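Local coordinates for protein oligogalacturonate-specific porin KdgM (PDB 4FQE) that forms a monomeric beta-barrel porin in the outer membrane that passes oligogalacturonides and is required for full virulence, at residues G97-N100 with S106-L109; I138-T141 with T147-Y150; S81-S84 with N89-R92. All coordinates share one frame; numbering follows the deposited sequence.

Contact 1 of 3, residues G97-N100 with S106-L109; sequences GRAN and SVAL. With C8E ((hydroxyethyloxy)tri(ethyloxy)octane), chain E.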
loop_
_atom_site.group_PDB
_atom_site.type_symbol
_atom_site.label_atom_id
_atom_site.label_comp_id
_atom_site.label_asym_id
_atom_site.label_seq_id
_atom_site.Cartn_x
_atom_site.Cartn_y
_atom_site.Cartn_z
ATOM N N GLY A 97 1.490 -5.118 11.836
ATOM C CA GLY A 97 0.951 -6.355 12.380
ATOM C C GLY A 97 -0.240 -6.816 11.602
ATOM O O GLY A 97 -1.062 -5.989 11.178
ATOM N N ARG A 98 -0.357 -8.127 11.422
ATOM C CA ARG A 98 -1.478 -8.707 10.699
ATOM C C ARG A 98 -2.121 -9.855 11.470
ATOM O O ARG A 98 -1.426 -10.694 12.049
ATOM C CB ARG A 98 -1.028 -9.193 9.319
ATOM C CG ARG A 98 -2.134 -9.854 8.516
ATOM C CD ARG A 98 -1.656 -10.359 7.162
ATOM N NE ARG A 98 -2.774 -10.937 6.413
ATOM C CZ ARG A 98 -2.684 -11.563 5.237
ATOM N NH1 ARG A 98 -1.502 -11.739 4.619
ATOM N NH2 ARG A 98 -3.786 -12.035 4.679
ATOM N N ALA A 99 -3.457 -9.886 11.477
ATOM C CA ALA A 99 -4.212 -11.012 12.040
ATOM C C ALA A 99 -5.175 -11.568 10.998
ATOM O O ALA A 99 -6.030 -10.840 10.522
ATOM C CB ALA A 99 -4.983 -10.569 13.275
ATOM N N ASN A 100 -4.994 -12.823 10.611
ATOM C CA ASN A 100 -6.016 -13.537 9.844
ATOM C C ASN A 100 -7.157 -14.009 10.723
ATOM O O ASN A 100 -7.057 -15.029 11.416
ATOM C CB ASN A 100 -5.410 -14.697 9.077
ATOM C CG ASN A 100 -4.298 -14.249 8.183
ATOM O OD1 ASN A 100 -4.470 -13.329 7.393
ATOM N ND2 ASN A 100 -3.136 -14.868 8.314
ATOM N N SER A 106 -8.938 -10.546 6.803
ATOM C CA SER A 106 -7.737 -10.145 7.533
ATOM C C SER A 106 -7.787 -8.697 7.978
ATOM O O SER A 106 -8.477 -7.858 7.384
ATOM C CB SER A 106 -6.459 -10.433 6.740
ATOM O OG SER A 106 -6.528 -9.885 5.447
ATOM N N VAL A 107 -7.046 -8.406 9.046
ATOM C CA VAL A 107 -6.934 -7.055 9.568
ATOM C C VAL A 107 -5.475 -6.736 9.801
ATOM O O VAL A 107 -4.711 -7.599 10.190
ATOM C CB VAL A 107 -7.785 -6.849 10.834
ATOM C CG1 VAL A 107 -9.282 -7.069 10.510
ATOM C CG2 VAL A 107 -7.371 -7.776 11.950
ATOM N N ALA A 108 -5.061 -5.517 9.504
ATOM C CA ALA A 108 -3.654 -5.128 9.770
ATOM C C ALA A 108 -3.603 -3.748 10.370
ATOM O O ALA A 108 -4.531 -2.955 10.220
ATOM C CB ALA A 108 -2.806 -5.234 8.507
ATOM N N LEU A 109 -2.523 -3.469 11.077
ATOM C CA LEU A 109 -2.255 -2.157 11.583
ATOM C C LEU A 109 -0.770 -1.877 11.322
ATOM O O LEU A 109 0.091 -2.737 11.546
ATOM C CB LEU A 109 -2.609 -2.051 13.064
ATOM C CG LEU A 109 -2.500 -0.658 13.694
ATOM C CD1 LEU A 109 -3.511 0.294 13.088
ATOM C CD2 LEU A 109 -2.651 -0.699 15.209
HETATM C C1 C8E E . 0.565 -4.773 15.338
HETATM C C2 C8E E . 1.870 -4.210 15.867
HETATM C C3 C8E E . 2.319 -2.965 15.109
HETATM C C4 C8E E . 1.290 -1.847 15.193
HETATM C C5 C8E E . 1.880 -0.531 15.686
HETATM C C6 C8E E . 2.295 -0.605 17.163
HETATM C C7 C8E E . 2.027 0.651 18.008
HETATM C C8 C8E E . 1.119 1.724 17.404
HETATM O O9 C8E E . 1.004 2.859 18.269
HETATM C C10 C8E E . 0.117 3.875 17.785
HETATM C C11 C8E E . 0.696 5.274 17.974
HETATM O O12 C8E E . -0.371 6.219 18.161
HETATM C C13 C8E E . -0.753 6.373 19.536
HETATM C C14 C8E E . -2.232 6.737 19.695
HETATM O O15 C8E E . -3.072 5.942 18.841
HETATM C C16 C8E E . -4.115 6.723 18.247
HETATM C C17 C8E E . -5.102 5.852 17.463
HETATM O O18 C8E E . -5.818 6.646 16.506
HETATM C C19 C8E E . -6.705 7.608 17.086
HETATM C C20 C8E E . -6.083 9.004 17.020
HETATM O O21 C8E E . -5.983 9.621 18.310
#
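The backbone N of Gly97 gives its proton to Leu109 O at 2.8 Å. The return bond runs from Leu109 N to Gly97 O, an oxygen that also receives the CA-H of Ala108, CA to O 3.1 Å. Ala99 and Val107 close a second, straighter pair of backbone bonds, and the two strands form an antiparallel hairpin of the porin barrel. The lipid-facing side carries Ala99, Val107 and Leu109. In Val107, CG1 stands anti to the carbonyl carbon (chi1 -62°), which leaves CG2 between the backbone N and the carbonyl carbon, 3.9 Å from Ala99 CB. Gly97 has no side chain, and C1 of a detergent molecule rests 3.4 Å from its CA. On the lumen side Arg98 runs fully extended, CG anti to the backbone N (chi1 178°), and its guanidinium passes obliquely by Ser106, with NH2 3.6 Å from OG. Asn100 OD1 touches Ser106 CB, also at 3.6 Å, while Asn100 ND2 is hydrogen-bonded to Ser72 O, in the turn before strand 74-85. The chemistry is thus divided by the sheet: four backbone bonds hold the strands, the bare backbone of Gly97 and the Leu109 side chain meet the detergent tail, probably much as they would lipid, and a cationic arm lies along the wall of a pore that passes anionic sugars, consistent with its selectivity.

Contact 2 of 3, residues I138-T141 with T147-Y150; sequences IDYT and TIGY. With C8E ((hydroxyethyloxy)tri(ethyloxy)octane), chain I.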
loop_
_atom_site.group_PDB
_atom_site.type_symbol
_atom_site.label_atom_id
_atom_site.label_comp_id
_atom_site.label_asym_id
_atom_site.label_seq_id
_atom_site.Cartn_x
_atom_site.Cartn_y
_atom_site.Cartn_z
ATOM N N ILE A 138 -8.810 -3.565 6.654
ATOM C CA ILE A 138 -9.665 -4.742 6.750
ATOM C C ILE A 138 -9.922 -5.202 5.337
ATOM O O ILE A 138 -10.319 -4.391 4.475
ATOM C CB ILE A 138 -11.025 -4.455 7.398
ATOM C CG1 ILE A 138 -10.839 -3.728 8.714
ATOM C CG2 ILE A 138 -11.821 -5.762 7.553
ATOM C CD1 ILE A 138 -12.143 -3.460 9.443
ATOM N N ASP A 139 -9.654 -6.473 5.085
ATOM C CA ASP A 139 -9.717 -7.028 3.738
ATOM C C ASP A 139 -10.480 -8.331 3.725
ATOM O O ASP A 139 -10.220 -9.234 4.520
ATOM C CB ASP A 139 -8.317 -7.252 3.175
ATOM C CG ASP A 139 -7.542 -5.947 2.985
ATOM O OD1 ASP A 139 -6.558 -5.692 3.702
ATOM O OD2 ASP A 139 -7.934 -5.144 2.159
ATOM N N TYR A 140 -11.421 -8.425 2.800
ATOM C CA TYR A 140 -12.324 -9.561 2.744
ATOM C C TYR A 140 -12.388 -10.110 1.339
ATOM O O TYR A 140 -12.674 -9.376 0.387
ATOM C CB TYR A 140 -13.715 -9.143 3.206
ATOM C CG TYR A 140 -14.728 -10.274 3.102
ATOM C CD1 TYR A 140 -15.823 -10.191 2.254
ATOM C CD2 TYR A 140 -14.550 -11.443 3.828
ATOM C CE1 TYR A 140 -16.742 -11.237 2.152
ATOM C CE2 TYR A 140 -15.452 -12.488 3.736
ATOM C CZ TYR A 140 -16.538 -12.380 2.899
ATOM O OH TYR A 140 -17.417 -13.422 2.806
ATOM N N THR A 141 -12.067 -11.381 1.195
ATOM C CA THR A 141 -12.093 -12.030 -0.101
ATOM C C THR A 141 -13.348 -12.855 -0.261
ATOM O O THR A 141 -13.743 -13.595 0.647
ATOM C CB THR A 141 -10.844 -12.887 -0.288
ATOM O OG1 THR A 141 -9.694 -12.036 -0.169
ATOM C CG2 THR A 141 -10.833 -13.553 -1.648
ATOM N N THR A 147 -11.610 -9.137 -3.915
ATOM C CA THR A 147 -11.247 -8.637 -2.609
ATOM C C THR A 147 -11.796 -7.247 -2.428
ATOM O O THR A 147 -11.587 -6.361 -3.288
ATOM C CB THR A 147 -9.718 -8.622 -2.410
ATOM O OG1 THR A 147 -9.216 -9.947 -2.601
ATOM C CG2 THR A 147 -9.349 -8.117 -1.016
ATOM N N ILE A 148 -12.501 -7.036 -1.319
ATOM C CA ILE A 148 -12.891 -5.667 -0.939
ATOM C C ILE A 148 -12.063 -5.290 0.299
ATOM O O ILE A 148 -11.985 -6.068 1.271
ATOM C CB ILE A 148 -14.419 -5.534 -0.712
ATOM C CG1 ILE A 148 -14.861 -4.070 -0.467
ATOM C CG2 ILE A 148 -14.893 -6.403 0.460
ATOM C CD1 ILE A 148 -15.099 -3.206 -1.705
ATOM N N GLY A 149 -11.451 -4.111 0.262
ATOM C CA GLY A 149 -10.612 -3.626 1.358
ATOM C C GLY A 149 -10.982 -2.246 1.842
ATOM O O GLY A 149 -11.198 -1.346 1.017
ATOM N N TYR A 150 -11.091 -2.069 3.155
ATOM C CA TYR A 150 -11.276 -0.742 3.752
ATOM C C TYR A 150 -9.968 -0.389 4.469
ATOM O O TYR A 150 -9.387 -1.228 5.135
ATOM C CB TYR A 150 -12.435 -0.696 4.742
ATOM C CG TYR A 150 -12.475 0.567 5.601
ATOM C CD1 TYR A 150 -12.237 0.511 6.956
ATOM C CD2 TYR A 150 -12.695 1.828 5.034
ATOM C CE1 TYR A 150 -12.234 1.652 7.746
ATOM C CE2 TYR A 150 -12.713 2.973 5.820
ATOM C CZ TYR A 150 -12.490 2.868 7.189
ATOM O OH TYR A 150 -12.517 3.973 7.997
HETATM C C1 C8E I . -15.792 -7.110 5.293
HETATM C C2 C8E I . -15.359 -5.684 5.582
HETATM C C3 C8E I . -14.550 -5.050 4.444
HETATM C C4 C8E I . -15.424 -4.244 3.479
HETATM C C5 C8E I . -15.541 -2.763 3.837
HETATM C C6 C8E I . -15.798 -1.901 2.599
HETATM C C7 C8E I . -16.792 -0.766 2.827
HETATM C C8 C8E I . -16.323 0.158 3.944
HETATM O O9 C8E I . -16.840 1.481 3.762
HETATM C C10 C8E I . -16.441 2.398 4.784
HETATM C C11 C8E I . -15.769 3.573 4.097
HETATM O O12 C8E I . -16.213 4.798 4.668
HETATM C C13 C8E I . -16.006 5.869 3.754
HETATM C C14 C8E I . -16.459 7.160 4.403
HETATM O O15 C8E I . -16.428 8.199 3.416
HETATM C C16 C8E I . -15.976 9.428 3.968
HETATM C C17 C8E I . -17.075 10.466 3.869
HETATM O O18 C8E I . -16.462 11.757 3.920
HETATM C C19 C8E I . -17.421 12.806 3.759
HETATM C C20 C8E I . -17.509 13.180 2.285
HETATM O O21 C8E I . -16.646 14.288 1.994
HETATM O O HOH W 1 -7.619 -2.700 3.067
#
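Ile138 and Tyr140 pair with Tyr150 and Ile148 through four backbone hydrogen bonds, and the strands run at 168° to each other. They are the arms of a beta hairpin in the twelve-stranded antiparallel barrel. Ile138, Tyr140, Ile148 and Tyr150 present one face to the membrane, and a detergent molecule lies along it. Its octyl tail, C1 to C8, runs past Tyr140, Ile148 and Tyr150 CB, probably much as a lipid chain would: C1 sits 3.6 Å from Tyr140 CB, and C4 touches CG2 of Ile148. The first ethoxy carbons, C10 and C11, lie by the Tyr150 ring, C11 being 3.6 Å from CE2. Ile148 CG2 comes at the edge of the Tyr140 ring, near its plane. The Tyr150 ring is held at its far end by a hydrogen bond between its OH and His174 ND1.

The lumen face is polar. Thr141 and Thr147 cross at a slant and join hydroxyl to hydroxyl, OG1 to OG1 3.2 Å; in both, OG1 is anti to the carbonyl carbon (chi1 -59° and -58°), which turns the two oxygens toward each other. Ser106 of the neighbouring strand flanks Asp139, whose carboxylate folds over Gly149, where the lack of a side chain leaves OD2 in contact with CA at 3.2 Å. Water 1, with more acceptors within reach than protons to give, donates to Asp139 OD2 at 2.6 Å and reaches Tyr150 O only weakly, at 3.1 Å.

Contact 3 of 3, residues S81-S84 with N89-R92; sequences SLES and NNYR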
loop_
_atom_site.group_PDB
_atom_site.type_symbol
_atom_site.label_atom_id
_atom_site.label_comp_id
_atom_site.label_asym_id
_atom_site.label_seq_id
_atom_site.Cartn_x
_atom_site.Cartn_y
_atom_site.Cartn_z
ATOM N N SER A 81 12.079 1.915 4.369
ATOM C CA SER A 81 11.849 2.543 3.056
ATOM C C SER A 81 12.486 3.922 2.959
ATOM O O SER A 81 12.603 4.648 3.943
ATOM C CB SER A 81 10.382 2.626 2.704
ATOM O OG SER A 81 9.606 3.305 3.665
ATOM N N LEU A 82 12.949 4.239 1.769
ATOM C CA LEU A 82 13.545 5.543 1.477
ATOM C C LEU A 82 12.862 5.978 0.213
ATOM O O LEU A 82 12.776 5.191 -0.708
ATOM C CB LEU A 82 15.015 5.417 1.189
ATOM C CG LEU A 82 15.922 5.024 2.342
ATOM C CD1 LEU A 82 17.352 4.974 1.765
ATOM C CD2 LEU A 82 15.784 6.033 3.475
ATOM N N GLU A 83 12.377 7.211 0.177
ATOM C CA GLU A 83 11.925 7.782 -1.085
ATOM C C GLU A 83 12.750 9.003 -1.466
ATOM O O GLU A 83 13.134 9.770 -0.604
ATOM C CB GLU A 83 10.446 8.134 -1.026
ATOM C CG GLU A 83 10.024 9.039 -2.196
ATOM C CD GLU A 83 8.558 8.956 -2.557
ATOM O OE1 GLU A 83 7.788 8.316 -1.836
ATOM O OE2 GLU A 83 8.190 9.514 -3.605
ATOM N N SER A 84 12.991 9.165 -2.773
ATOM C CA SER A 84 13.771 10.276 -3.352
ATOM C C SER A 84 12.949 10.929 -4.466
ATOM O O SER A 84 12.582 10.248 -5.429
ATOM C CB SER A 84 15.045 9.743 -3.980
ATOM O OG SER A 84 16.006 9.357 -3.029
ATOM N N ASN A 89 10.668 13.430 0.138
ATOM C CA ASN A 89 12.006 12.870 0.372
ATOM C C ASN A 89 12.064 12.493 1.802
ATOM O O ASN A 89 12.239 13.346 2.649
ATOM C CB ASN A 89 13.111 13.881 0.093
ATOM C CG ASN A 89 13.186 14.271 -1.345
ATOM O OD1 ASN A 89 13.974 13.708 -2.116
ATOM N ND2 ASN A 89 12.363 15.239 -1.732
ATOM N N ASN A 90 11.893 11.212 2.074
ATOM C CA ASN A 90 11.631 10.759 3.417
ATOM C C ASN A 90 12.180 9.388 3.630
ATOM O O ASN A 90 12.250 8.576 2.721
ATOM C CB ASN A 90 10.096 10.738 3.767
ATOM C CG ASN A 90 9.212 10.413 2.580
ATOM O OD1 ASN A 90 7.988 10.706 2.568
ATOM N ND2 ASN A 90 9.808 9.808 1.559
ATOM N N TYR A 91 12.567 9.179 4.861
ATOM C CA TYR A 91 12.883 7.883 5.420
ATOM C C TYR A 91 11.636 7.484 6.226
ATOM O O TYR A 91 11.202 8.211 7.091
ATOM C CB TYR A 91 14.108 8.004 6.320
ATOM C CG TYR A 91 14.321 6.856 7.252
ATOM C CD1 TYR A 91 14.266 5.547 6.796
ATOM C CD2 TYR A 91 14.579 7.065 8.588
ATOM C CE1 TYR A 91 14.449 4.477 7.662
ATOM C CE2 TYR A 91 14.800 5.996 9.454
ATOM C CZ TYR A 91 14.725 4.704 8.975
ATOM O OH TYR A 91 14.918 3.632 9.830
ATOM N N ARG A 92 11.062 6.338 5.898
ATOM C CA ARG A 92 9.835 5.882 6.543
ATOM C C ARG A 92 9.985 4.415 6.880
ATOM O O ARG A 92 9.593 3.560 6.088
ATOM C CB ARG A 92 8.646 6.127 5.609
ATOM C CG ARG A 92 8.512 7.570 5.148
ATOM C CD ARG A 92 7.187 7.833 4.458
ATOM N NE ARG A 92 7.091 7.181 3.156
ATOM C CZ ARG A 92 5.993 7.149 2.397
ATOM N NH1 ARG A 92 4.864 7.699 2.819
ATOM N NH2 ARG A 92 6.006 6.546 1.209
HETATM O O HOH W 2 9.732 6.135 2.160
#
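Ser81, Glu83 and Asn90, all buried, make the tight part of this hairpin contact. Arg92 N bonds to Ser81 O at 3.0 Å, and Glu83 N to Asn90 O at 2.9 Å. On the lumen face Asn90 and Glu83 lie side by side, the amide ND2 pressed to within 3.1 Å of Glu83 CB. Ser81 OG is modelled so near Arg92 O that the length of that bond is doubtful. Water 2 links the Ser81 and Arg92 side chains, accepting from Arg92 NE in the guanidinium plane (3.0 Å) and donating to Ser81 OG.

The outer side is more open, with Leu82 and Tyr91 partly exposed. Ser81 O meets the edge of the Tyr91 ring, close to the ring plane, with CD1 3.4 Å away. Leu82 adds a methyl, CD2 lying 3.7 Å from Tyr91 CD1, where Phe80 also meets Tyr91 and detergent touches the tyrosine. Toward the turn the ladder slackens: the return bond from Asn90 N to Glu83 O is long, 3.3 Å, and bent. Loose too is the charge pair. The Arg92 chain bends at chi3 (-70°), bringing its head alongside Glu83, but NH2 stays 3.9 Å from OE1, which lies well out of the guanidinium plane, making this a long salt bridge of charge alone. With Lys38 salt-bridged to Glu83, and both Glu61 and the like-charged Arg112 beside Arg92, the cluster probably favours an ionised Glu83.

In the fold
All three contacts staple consecutive hairpin strands of one closed barrel. Contacts 1 and 2 are surface contacts on neighbouring hairpins at the same end; they touch where Ser106 N lies 2.9 Å from Asp139 O, a probable hydrogen bond between strands 105-116 and 131-142. Contact 3, partly buried, shares strand 90-100 with contact 1 but sits about 24 Å from it, centre to centre, and lies across the barrel centre from contact 2. Detergent meets all three, but contacts 1 and 2 have regular ladders and contact 3 a slacker one. The lumen face carries threonines and an aspartate in contact 2, an arginine with serine and asparagine in contact 1, and an arginine-glutamate pair in contact 3.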